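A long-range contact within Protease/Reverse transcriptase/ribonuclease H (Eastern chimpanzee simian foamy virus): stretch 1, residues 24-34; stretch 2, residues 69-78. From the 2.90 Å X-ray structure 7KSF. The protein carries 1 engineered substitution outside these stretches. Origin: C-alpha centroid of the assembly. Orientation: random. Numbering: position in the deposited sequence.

Stretch 1 24-34: TITCIPESFLE
Stretch 2 69-78: AEVIASPYEY

Apolar side chains from both stretches meet on each face of a loosely paired, parallel two-strand arrangement. On one face, Ile72 (chi1 p, chi2 t) lies beside Cys27 (chi1 m), with Cys27 SG 3.8 Å from Ile72 CD1. Ile25, also p and t, points toward the other stretch and sets its CD1 only 3.3 Å from Ile72 CG2. On the other face lie Thr26 and Val71, both m, with Thr26 CB 3.8 Å from Val71 CG1. Ile28 (m, t) points away overall, yet its CD1 still lies 3.7 Å from Val71 CG1. Leu33 (m, t) follows the 3-10 segment 30-32 and points back toward the strand, so its CD1 lies 4.0 Å from Ala73 CB. The two stretches bury 744 Å² in total, counting both sides.

The backbones run in the same general direction, with strand axes at 46°. In register, the CA of Thr26 lies nearest that of Val71, Cys27 nearest Ile72, Ile28 nearest Ala73 and Pro29 nearest Ser74, at CA-CA distances of 4.9, 5.1, 4.9 and 4.6 Å. Both chains are extended here: phi/psi is -75/131 at Thr26, -139/140 at Ile28, -131/159 at Val71 and -118/-170 at Ile72.

Ile72 is bonded through both its backbone polar atoms. Its N donates to Thr26 O at 3.1 Å and 157°. Its O accepts a weak bond from Ile28 N at 3.1 Å and 124°. Ile28 O and Ser74 N are 2.5 Å apart, but the angle is too poor for a hydrogen bond.

At the polar edge, Pro29 CA makes a CA-H...O contact with Ser74 O at 3.3 Å. Glu30 N donates a weak hydrogen bond to Ser74 O, 3.0 Å at 124°. The Glu30 side chain (m, t, chi3 -10°) lays CG 3.7 Å from Ala73 CB. Ser74 (chi1 t) accepts Tyr76 N at OG, 3.1 Å, within its own stretch.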

# COMPACT_ATOMS: atom_id res chain seq x y z
N THR A 24 39.62 9.08 19.48
CA THR A 24 40.57 8.34 18.66
C THR A 24 41.00 9.17 17.45
O THR A 24 40.32 10.12 17.04
CB THR A 24 39.96 7.01 18.20
OG1 THR A 24 38.68 7.25 17.62
CG2 THR A 24 39.81 6.06 19.38
N ILE A 25 42.15 8.81 16.89
CA ILE A 25 42.76 9.59 15.82
C ILE A 25 42.03 9.36 14.50
O ILE A 25 41.11 8.53 14.42
CB ILE A 25 44.26 9.26 15.68
CG1 ILE A 25 44.45 7.79 15.33
CG2 ILE A 25 45.00 9.63 16.95
CD1 ILE A 25 45.88 7.44 14.97
N THR A 26 42.44 10.08 13.47
CA THR A 26 41.73 10.06 12.19
C THR A 26 42.02 8.77 11.44
O THR A 26 43.17 8.36 11.29
CB THR A 26 42.13 11.27 11.35
OG1 THR A 26 41.64 12.46 11.96
CG2 THR A 26 41.56 11.15 9.94
N CYS A 27 40.96 8.12 10.97
CA CYS A 27 41.07 6.95 10.11
C CYS A 27 41.07 7.37 8.65
O CYS A 27 40.50 8.40 8.27
CB CYS A 27 39.92 5.97 10.36
SG CYS A 27 39.92 5.21 11.99
N ILE A 28 41.71 6.55 7.82
CA ILE A 28 41.85 6.85 6.39
C ILE A 28 41.64 5.55 5.63
O ILE A 28 42.05 4.48 6.11
CB ILE A 28 43.22 7.48 6.09
CG1 ILE A 28 43.20 8.97 6.48
CG2 ILE A 28 43.63 7.28 4.63
CD1 ILE A 28 44.44 9.74 6.04
N PRO A 29 40.95 5.57 4.48
CA PRO A 29 40.83 4.35 3.67
C PRO A 29 42.18 3.69 3.44
O PRO A 29 43.19 4.36 3.20
CB PRO A 29 40.21 4.85 2.36
CG PRO A 29 39.41 6.02 2.78
CD PRO A 29 40.11 6.66 3.95
N GLU A 30 42.19 2.35 3.50
CA GLU A 30 43.44 1.60 3.52
C GLU A 30 44.26 1.78 2.26
O GLU A 30 45.50 1.73 2.31
CB GLU A 30 43.13 0.11 3.74
CG GLU A 30 42.55 -0.22 5.11
CD GLU A 30 42.19 -1.69 5.25
OE1 GLU A 30 42.22 -2.41 4.24
OE2 GLU A 30 41.88 -2.13 6.39
N SER A 31 43.61 1.98 1.11
CA SER A 31 44.32 1.96 -0.17
C SER A 31 45.27 3.14 -0.35
O SER A 31 46.08 3.11 -1.29
CB SER A 31 43.31 1.94 -1.32
OG SER A 31 42.67 3.20 -1.45
N PHE A 32 45.19 4.16 0.49
CA PHE A 32 46.08 5.31 0.39
C PHE A 32 47.30 5.22 1.29
O PHE A 32 48.25 5.98 1.09
CB PHE A 32 45.32 6.60 0.72
CG PHE A 32 44.24 6.94 -0.26
CD1 PHE A 32 44.55 7.52 -1.48
CD2 PHE A 32 42.92 6.69 0.04
CE1 PHE A 32 43.55 7.84 -2.38
CE2 PHE A 32 41.92 7.01 -0.85
CZ PHE A 32 42.24 7.58 -2.07
N LEU A 33 47.31 4.31 2.26
CA LEU A 33 48.38 4.23 3.24
C LEU A 33 49.38 3.12 2.95
O LEU A 33 50.20 2.80 3.81
CB LEU A 33 47.79 4.06 4.64
CG LEU A 33 46.71 5.08 5.01
CD1 LEU A 33 46.26 4.87 6.43
CD2 LEU A 33 47.22 6.50 4.81
N GLU A 34 49.33 2.53 1.75
CA GLU A 34 50.29 1.49 1.40
C GLU A 34 51.65 2.09 1.09
O GLU A 34 52.67 1.65 1.64
CB GLU A 34 49.77 0.67 0.22
CG GLU A 34 48.46 -0.05 0.51
CD GLU A 34 47.81 -0.61 -0.74
OE1 GLU A 34 48.31 -0.33 -1.85
OE2 GLU A 34 46.81 -1.33 -0.61
N ALA A 69 47.81 15.40 9.88
CA ALA A 69 47.35 14.68 11.06
C ALA A 69 47.98 13.30 11.11
O ALA A 69 48.36 12.73 10.09
CB ALA A 69 45.82 14.57 11.08
N GLU A 70 48.08 12.77 12.33
CA GLU A 70 48.50 11.40 12.56
C GLU A 70 47.31 10.48 12.37
O GLU A 70 46.28 10.64 13.03
CB GLU A 70 49.08 11.26 13.97
CG GLU A 70 49.27 9.84 14.44
CD GLU A 70 49.66 9.76 15.90
OE1 GLU A 70 49.70 10.82 16.56
OE2 GLU A 70 49.92 8.64 16.39
N VAL A 71 47.44 9.50 11.46
CA VAL A 71 46.31 8.71 11.01
C VAL A 71 46.63 7.22 11.07
O VAL A 71 47.80 6.81 11.09
CB VAL A 71 45.86 9.09 9.58
CG1 VAL A 71 45.35 10.52 9.55
CG2 VAL A 71 47.02 8.90 8.61
N ILE A 72 45.57 6.42 11.11
CA ILE A 72 45.65 4.97 10.92
C ILE A 72 44.85 4.62 9.68
O ILE A 72 44.41 5.51 8.94
CB ILE A 72 45.13 4.19 12.14
CG1 ILE A 72 43.66 4.50 12.40
CG2 ILE A 72 45.96 4.51 13.37
CD1 ILE A 72 43.04 3.60 13.45
N ALA A 73 44.63 3.33 9.46
CA ALA A 73 43.89 2.86 8.30
C ALA A 73 42.40 2.71 8.63
O ALA A 73 41.98 2.79 9.78
CB ALA A 73 44.47 1.53 7.80
N SER A 74 41.61 2.48 7.58
CA SER A 74 40.17 2.30 7.70
C SER A 74 39.70 1.40 6.57
O SER A 74 39.95 1.71 5.40
CB SER A 74 39.42 3.63 7.66
OG SER A 74 38.02 3.42 7.54
N PRO A 75 39.02 0.29 6.89
CA PRO A 75 38.44 -0.54 5.83
C PRO A 75 37.27 0.11 5.11
O PRO A 75 36.74 -0.49 4.17
CB PRO A 75 37.99 -1.79 6.59
CG PRO A 75 37.74 -1.31 7.98
CD PRO A 75 38.77 -0.25 8.23
N TYR A 76 36.86 1.31 5.51
CA TYR A 76 35.71 1.97 4.93
C TYR A 76 36.13 2.89 3.79
O TYR A 76 37.32 3.10 3.53
CB TYR A 76 34.95 2.76 6.00
CG TYR A 76 34.65 1.97 7.25
CD1 TYR A 76 35.27 2.28 8.46
CD2 TYR A 76 33.75 0.91 7.23
CE1 TYR A 76 35.00 1.56 9.61
CE2 TYR A 76 33.47 0.18 8.38
CZ TYR A 76 34.10 0.51 9.56
OH TYR A 76 33.83 -0.21 10.70
N GLU A 77 35.13 3.45 3.11
CA GLU A 77 35.36 4.36 1.99
C GLU A 77 35.31 5.83 2.40
O GLU A 77 35.60 6.70 1.57
CB GLU A 77 34.32 4.11 0.88
CG GLU A 77 32.92 4.63 1.19
CD GLU A 77 32.15 3.75 2.17
OE1 GLU A 77 32.66 2.68 2.55
OE2 GLU A 77 31.03 4.15 2.56
N TYR A 78 34.96 6.13 3.65
CA TYR A 78 34.91 7.50 4.13
C TYR A 78 36.08 7.76 5.07
O TYR A 78 36.71 6.83 5.60
CB TYR A 78 33.59 7.78 4.85
CG TYR A 78 33.43 7.05 6.16
CD1 TYR A 78 32.96 5.74 6.20
CD2 TYR A 78 33.76 7.66 7.37
CE1 TYR A 78 32.82 5.06 7.40
CE2 TYR A 78 33.63 6.99 8.57
CZ TYR A 78 33.16 5.70 8.58
OH TYR A 78 33.02 5.02 9.77